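Probable porin (Pseudomonas aeruginosa, PDB 2Y0H) probably forms a channel across the outer membrane as a porin of the OprD family, a closed antiparallel beta barrel. Local coordinates at residues Leu227-Ser232 against Asp244-Asn249; Val117-Asp122 against Tyr280-Val285. One frame throughout, in Å; residues are numbered along the deposited sequence.

Overall arrangement
Contact 1 belongs to the wall of the barrel and contact 2 to its interior. In contact 1, two neighbouring strands, 221-234 and 244-256, pair about 17 Å from the centre of the chain; in contact 2, Val117-Asp122 meets the loop segment Tyr280-Val285 about 4 Å from that centre. The contact centres lie 15 Å apart, yet the two touch: Arg228 NH1 is 3.1 Å from Tyr284 O, a probable hydrogen bond, and Phe230 CE2 packs 3.4 Å from the same oxygen. Val285 CG1 also rests against Asn247 ND2. Bound detergent lies against contact 1, whereas the side chain of Tyr284 is about 13 Å from a detergent molecule.

Contact 1: Leu227-Ser232 against Asp244-Asn249; sequences LRYFDS and DNRNLN. With C8E ((hydroxyethyloxy)tri(ethyloxy)octane), chain M.
Arg228, Phe230 and Ser232 face Asn249, Asn247 and Asn245 as the hydrogen-bonded pairs of an antiparallel hairpin. Phe230 N gives a 2.8 Å bond to Asn247 O, and Asn247 N returns one to Phe230 O. Arg228 N to Asn249 O, Asn249 N to Arg228 O and Ser232 N to Asn245 O continue the ladder; the sixth bond, Asn245 N to Ser232 O at 3.4 Å, is weak. Asn247 O also receives a CA-H...O contact from Tyr229.

On the face of Arg228, Phe230, Asn247 and Asn249 several polar ends have partners. Asn249 ND2 donates to Asn247 OD1 at 2.9 Å, from 44° above the carbonyl plane, while Asn249 OD1 accepts from Ala286 N. Arg228 is extended from CG to NE; its guanidinium meets Asp226 in a salt bridge and Tyr284 in a cation-pi contact. Ser232 OG hydrogen-bonds to Gln206 NE2, and Asn245 ND2 to Asp272 O.

On the other face Leu248 CD1 meets the Tyr229 ring at its edge, 3.2 Å from CE1. Detergent carbon C2 lies 3.8 Å from Leu248 CB, and a second detergent touches Asp231. This chemistry is consistent with a barrel wall whose Asn247/Asn249 side meets inward loops and whose Tyr229/Leu248 side meets detergent, probably where lipid would lie.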
loop_
_atom_site.group_PDB
_atom_site.type_symbol
_atom_site.label_atom_id
_atom_site.label_comp_id
_atom_site.label_asym_id
_atom_site.label_seq_id
_atom_site.Cartn_x
_atom_site.Cartn_y
_atom_site.Cartn_z
ATOM N N LEU A 227 -13.589 3.188 8.651
ATOM C CA LEU A 227 -13.275 4.435 9.344
ATOM C C LEU A 227 -11.843 4.361 9.870
ATOM O O LEU A 227 -11.441 3.340 10.434
ATOM C CB LEU A 227 -14.224 4.654 10.521
ATOM C CG LEU A 227 -15.744 4.522 10.340
ATOM C CD1 LEU A 227 -16.484 4.952 11.626
ATOM C CD2 LEU A 227 -16.246 5.315 9.142
ATOM N N ARG A 228 -11.069 5.429 9.684
ATOM C CA ARG A 228 -9.654 5.409 10.066
ATOM C C ARG A 228 -9.197 6.699 10.728
ATOM O O ARG A 228 -9.573 7.798 10.319
ATOM C CB ARG A 228 -8.767 5.139 8.842
ATOM C CG ARG A 228 -9.050 3.846 8.140
ATOM C CD ARG A 228 -8.159 3.662 6.922
ATOM N NE ARG A 228 -8.659 2.592 6.068
ATOM C CZ ARG A 228 -8.131 2.264 4.896
ATOM N NH1 ARG A 228 -7.060 2.911 4.442
ATOM N NH2 ARG A 228 -8.673 1.280 4.182
ATOM N N TYR A 229 -8.344 6.564 11.737
ATOM C CA TYR A 229 -7.804 7.731 12.413
ATOM C C TYR A 229 -6.324 7.539 12.732
ATOM O O TYR A 229 -5.914 6.517 13.292
ATOM C CB TYR A 229 -8.599 8.046 13.681
ATOM C CG TYR A 229 -8.067 9.226 14.490
ATOM C CD1 TYR A 229 -8.173 10.530 14.017
ATOM C CD2 TYR A 229 -7.472 9.032 15.731
ATOM C CE1 TYR A 229 -7.686 11.609 14.761
ATOM C CE2 TYR A 229 -6.990 10.098 16.477
ATOM C CZ TYR A 229 -7.101 11.385 15.986
ATOM O OH TYR A 229 -6.622 12.443 16.731
ATOM N N PHE A 230 -5.526 8.526 12.363
ATOM C CA PHE A 230 -4.113 8.501 12.701
ATOM C C PHE A 230 -3.778 9.753 13.504
ATOM O O PHE A 230 -4.197 10.855 13.160
ATOM C CB PHE A 230 -3.246 8.513 11.441
ATOM C CG PHE A 230 -3.317 7.260 10.589
ATOM C CD1 PHE A 230 -2.420 6.207 10.791
ATOM C CD2 PHE A 230 -4.206 7.179 9.520
ATOM C CE1 PHE A 230 -2.445 5.087 9.967
ATOM C CE2 PHE A 230 -4.241 6.049 8.687
ATOM C CZ PHE A 230 -3.369 5.006 8.905
ATOM N N ASP A 231 -2.986 9.585 14.550
ATOM C CA ASP A 231 -2.430 10.713 15.282
ATOM C C ASP A 231 -0.906 10.578 15.229
ATOM O O ASP A 231 -0.350 9.571 15.673
ATOM C CB ASP A 231 -2.939 10.674 16.733
ATOM C CG ASP A 231 -2.733 11.987 17.474
ATOM O OD1 ASP A 231 -1.638 12.554 17.401
ATOM O OD2 ASP A 231 -3.680 12.452 18.142
ATOM N N SER A 232 -0.239 11.593 14.683
ATOM C CA SER A 232 1.209 11.575 14.460
ATOM C C SER A 232 1.898 12.739 15.181
ATOM O O SER A 232 1.502 13.893 15.030
ATOM C CB SER A 232 1.513 11.711 12.960
ATOM O OG SER A 232 1.057 10.596 12.218
ATOM N N ASP A 244 3.363 17.245 13.230
ATOM C CA ASP A 244 2.022 17.605 13.718
ATOM C C ASP A 244 0.948 17.287 12.683
ATOM O O ASP A 244 0.709 18.069 11.778
ATOM C CB ASP A 244 1.962 19.096 14.098
ATOM C CG ASP A 244 0.550 19.562 14.480
ATOM O OD1 ASP A 244 -0.182 18.819 15.163
ATOM O OD2 ASP A 244 0.168 20.684 14.096
ATOM N N ASN A 245 0.307 16.135 12.822
ATOM C CA ASN A 245 -0.748 15.727 11.900
ATOM C C ASN A 245 -1.723 14.775 12.553
ATOM O O ASN A 245 -1.340 13.788 13.183
ATOM C CB ASN A 245 -0.172 15.043 10.660
ATOM C CG ASN A 245 -1.253 14.583 9.673
ATOM O OD1 ASN A 245 -1.849 13.511 9.821
ATOM N ND2 ASN A 245 -1.480 15.382 8.649
ATOM N N ARG A 246 -2.996 15.089 12.406
ATOM C CA ARG A 246 -4.018 14.110 12.669
ATOM C C ARG A 246 -4.665 13.891 11.322
ATOM O O ARG A 246 -4.795 14.825 10.517
ATOM C CB ARG A 246 -4.982 14.591 13.759
ATOM C CG ARG A 246 -4.228 14.995 15.038
ATOM C CD ARG A 246 -5.122 15.186 16.246
ATOM N NE ARG A 246 -6.226 16.113 16.004
ATOM C CZ ARG A 246 -6.127 17.438 16.072
ATOM N NH1 ARG A 246 -4.961 18.003 16.358
ATOM N NH2 ARG A 246 -7.197 18.194 15.844
ATOM N N ASN A 247 -5.020 12.638 11.069
ATOM C CA ASN A 247 -5.540 12.209 9.784
ATOM C C ASN A 247 -6.845 11.455 10.030
ATOM O O ASN A 247 -6.819 10.371 10.621
ATOM C CB ASN A 247 -4.495 11.310 9.097
ATOM C CG ASN A 247 -5.031 10.617 7.838
ATOM O OD1 ASN A 247 -6.226 10.677 7.532
ATOM N ND2 ASN A 247 -4.135 9.952 7.109
ATOM N N LEU A 248 -7.973 12.050 9.618
ATOM C CA LEU A 248 -9.300 11.411 9.698
ATOM C C LEU A 248 -9.793 11.062 8.295
ATOM O O LEU A 248 -9.973 11.941 7.453
ATOM C CB LEU A 248 -10.334 12.340 10.335
ATOM C CG LEU A 248 -10.219 12.791 11.791
ATOM C CD1 LEU A 248 -8.800 13.157 12.159
ATOM C CD2 LEU A 248 -11.143 13.981 12.017
ATOM N N ASN A 249 -10.017 9.783 8.037
ATOM C CA ASN A 249 -10.487 9.374 6.724
ATOM C C ASN A 249 -11.393 8.154 6.802
ATOM O O ASN A 249 -11.224 7.292 7.673
ATOM C CB ASN A 249 -9.320 9.162 5.743
ATOM C CG ASN A 249 -8.460 7.961 6.099
ATOM O OD1 ASN A 249 -8.665 6.866 5.589
ATOM N ND2 ASN A 249 -7.484 8.168 6.975
HETATM C C1 C8E M . -13.852 12.269 8.711
HETATM C C2 C8E M . -13.397 10.807 8.686
HETATM C C3 C8E M . -14.205 9.968 9.675
HETATM C C4 C8E M . -13.499 9.879 11.028
#

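Contact 2: Val117-Asp122 against Tyr280-Val285; sequences VAFRDD and YTTPYV
Phe119 meets Thr282 through backbone and side chain together, and these two residues, with Asp121, have the most surface buried here. Thr282 N donates to Phe119 O over 2.9 Å, with an N-H...O angle of 150°. Thr281 CG2 also closes on this oxygen, at 3.2 Å. A water accepts from Phe119 N and donates to Thr282 O, adding a bridge beside the direct bond.

Phe119 CG is anti to the backbone N (chi1 -158°), and the side chain runs beside that of Thr282, CD1 being 4.1 Å from Thr282 CB. Its CD2 approaches Tyr284 CD1 to 3.9 Å; the ring planes are only 19° apart but slid so far that they barely overlap.

Asp121 brings CB to 3.1 Å from Tyr280 O, while its carboxylate is held by Val123 N and by a salt bridge to Arg124. A second water hydrogen-bonds to Thr282 OG1, 2.7 Å away, and also to Arg120 O and Asp122 N, joining the threonine to the loop that follows Phe119.

Strand 118-119 and the loop after it are thus joined to the loop between strands 259-269 and 300-309, consistent with the inward-folded loops that narrow the lumen of OprD-family barrels.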
loop_
_atom_site.group_PDB
_atom_site.type_symbol
_atom_site.label_atom_id
_atom_site.label_comp_id
_atom_site.label_asym_id
_atom_site.label_seq_id
_atom_site.Cartn_x
_atom_site.Cartn_y
_atom_site.Cartn_z
ATOM N N VAL A 117 0.408 1.297 9.583
ATOM C CA VAL A 117 1.504 2.237 9.802
ATOM C C VAL A 117 2.745 1.987 8.922
ATOM O O VAL A 117 3.758 2.699 9.037
ATOM C CB VAL A 117 1.935 2.295 11.293
ATOM C CG1 VAL A 117 0.762 2.704 12.165
ATOM C CG2 VAL A 117 2.531 0.955 11.760
ATOM N N ALA A 118 2.666 0.978 8.056
ATOM C CA ALA A 118 3.766 0.620 7.153
ATOM C C ALA A 118 3.242 -0.325 6.076
ATOM O O ALA A 118 3.244 -1.551 6.247
ATOM C CB ALA A 118 4.908 -0.037 7.915
ATOM N N PHE A 119 2.772 0.257 4.978
ATOM C CA PHE A 119 2.154 -0.513 3.917
ATOM C C PHE A 119 3.046 -0.390 2.687
ATOM O O PHE A 119 3.026 0.632 1.998
ATOM C CB PHE A 119 0.747 0.009 3.623
ATOM C CG PHE A 119 -0.139 -0.999 2.946
ATOM C CD1 PHE A 119 -0.020 -1.240 1.590
ATOM C CD2 PHE A 119 -1.074 -1.719 3.673
ATOM C CE1 PHE A 119 -0.826 -2.180 0.962
ATOM C CE2 PHE A 119 -1.883 -2.655 3.055
ATOM C CZ PHE A 119 -1.761 -2.884 1.698
ATOM N N ARG A 120 3.852 -1.426 2.451
ATOM C CA ARG A 120 4.896 -1.377 1.434
ATOM C C ARG A 120 4.297 -1.144 0.048
ATOM O O ARG A 120 3.250 -1.681 -0.299
ATOM C CB ARG A 120 5.768 -2.649 1.465
ATOM C CG ARG A 120 5.186 -3.821 0.682
ATOM C CD ARG A 120 3.775 -4.137 1.170
ATOM N NE ARG A 120 2.853 -4.504 0.088
ATOM C CZ ARG A 120 3.212 -5.202 -0.981
ATOM N NH1 ARG A 120 4.463 -5.602 -1.112
ATOM N NH2 ARG A 120 2.325 -5.508 -1.909
ATOM N N ASP A 121 4.959 -0.293 -0.720
ATOM C CA ASP A 121 4.524 0.064 -2.056
ATOM C C ASP A 121 4.607 -1.117 -3.018
ATOM O O ASP A 121 5.591 -1.860 -3.010
ATOM C CB ASP A 121 5.397 1.203 -2.576
ATOM C CG ASP A 121 5.131 1.519 -4.028
ATOM O OD1 ASP A 121 3.950 1.560 -4.421
ATOM O OD2 ASP A 121 6.107 1.729 -4.771
ATOM N N ASP A 122 3.573 -1.288 -3.844
ATOM C CA ASP A 122 3.621 -2.252 -4.947
ATOM C C ASP A 122 2.832 -1.805 -6.172
ATOM O O ASP A 122 2.340 -2.638 -6.925
ATOM C CB ASP A 122 3.125 -3.644 -4.531
ATOM C CG ASP A 122 3.390 -4.702 -5.618
ATOM O OD1 ASP A 122 4.480 -4.666 -6.229
ATOM O OD2 ASP A 122 2.520 -5.566 -5.856
ATOM N N TYR A 280 8.267 5.845 -1.124
ATOM C CA TYR A 280 6.918 5.766 -1.689
ATOM C C TYR A 280 6.029 4.713 -1.013
ATOM O O TYR A 280 5.136 4.136 -1.629
ATOM C CB TYR A 280 6.980 5.545 -3.206
ATOM C CG TYR A 280 7.620 6.702 -3.949
ATOM C CD1 TYR A 280 6.928 7.898 -4.142
ATOM C CD2 TYR A 280 8.916 6.603 -4.447
ATOM C CE1 TYR A 280 7.504 8.960 -4.820
ATOM C CE2 TYR A 280 9.504 7.660 -5.127
ATOM C CZ TYR A 280 8.792 8.836 -5.311
ATOM O OH TYR A 280 9.372 9.888 -5.984
ATOM N N THR A 281 6.295 4.462 0.258
ATOM C CA THR A 281 5.417 3.641 1.060
ATOM C C THR A 281 4.001 4.176 0.902
ATOM O O THR A 281 3.787 5.379 0.823
ATOM C CB THR A 281 5.835 3.713 2.527
ATOM O OG1 THR A 281 7.250 3.513 2.606
ATOM C CG2 THR A 281 5.127 2.643 3.344
ATOM N N THR A 282 3.039 3.275 0.837
ATOM C CA THR A 282 1.660 3.650 0.553
ATOM C C THR A 282 1.009 4.132 1.841
ATOM O O THR A 282 0.984 3.400 2.827
ATOM C CB THR A 282 0.878 2.432 0.026
ATOM O OG1 THR A 282 1.600 1.835 -1.061
ATOM C CG2 THR A 282 -0.519 2.826 -0.432
ATOM N N PRO A 283 0.499 5.372 1.843
ATOM C CA PRO A 283 -0.245 5.867 3.006
ATOM C C PRO A 283 -1.567 5.098 3.086
ATOM O O PRO A 283 -2.273 4.985 2.084
ATOM C CB PRO A 283 -0.519 7.339 2.658
ATOM C CG PRO A 283 0.217 7.623 1.373
ATOM C CD PRO A 283 0.454 6.311 0.711
ATOM N N TYR A 284 -1.883 4.551 4.251
ATOM C CA TYR A 284 -3.059 3.710 4.404
ATOM C C TYR A 284 -4.318 4.580 4.579
ATOM O O TYR A 284 -4.853 4.700 5.678
ATOM C CB TYR A 284 -2.847 2.784 5.608
ATOM C CG TYR A 284 -3.865 1.678 5.723
ATOM C CD1 TYR A 284 -3.980 0.712 4.731
ATOM C CD2 TYR A 284 -4.724 1.609 6.815
ATOM C CE1 TYR A 284 -4.925 -0.308 4.831
ATOM C CE2 TYR A 284 -5.664 0.593 6.928
ATOM C CZ TYR A 284 -5.762 -0.357 5.936
ATOM O OH TYR A 284 -6.695 -1.364 6.045
ATOM N N VAL A 285 -4.764 5.204 3.488
ATOM C CA VAL A 285 -5.808 6.219 3.546
ATOM C C VAL A 285 -6.906 6.034 2.503
ATOM O O VAL A 285 -6.646 5.618 1.379
ATOM C CB VAL A 285 -5.229 7.645 3.398
ATOM C CG1 VAL A 285 -4.150 7.894 4.451
ATOM C CG2 VAL A 285 -4.690 7.880 1.986
HETATM O O HOH W 1 2.269 3.080 5.192
HETATM O O HOH W 2 1.055 -0.500 -2.261
#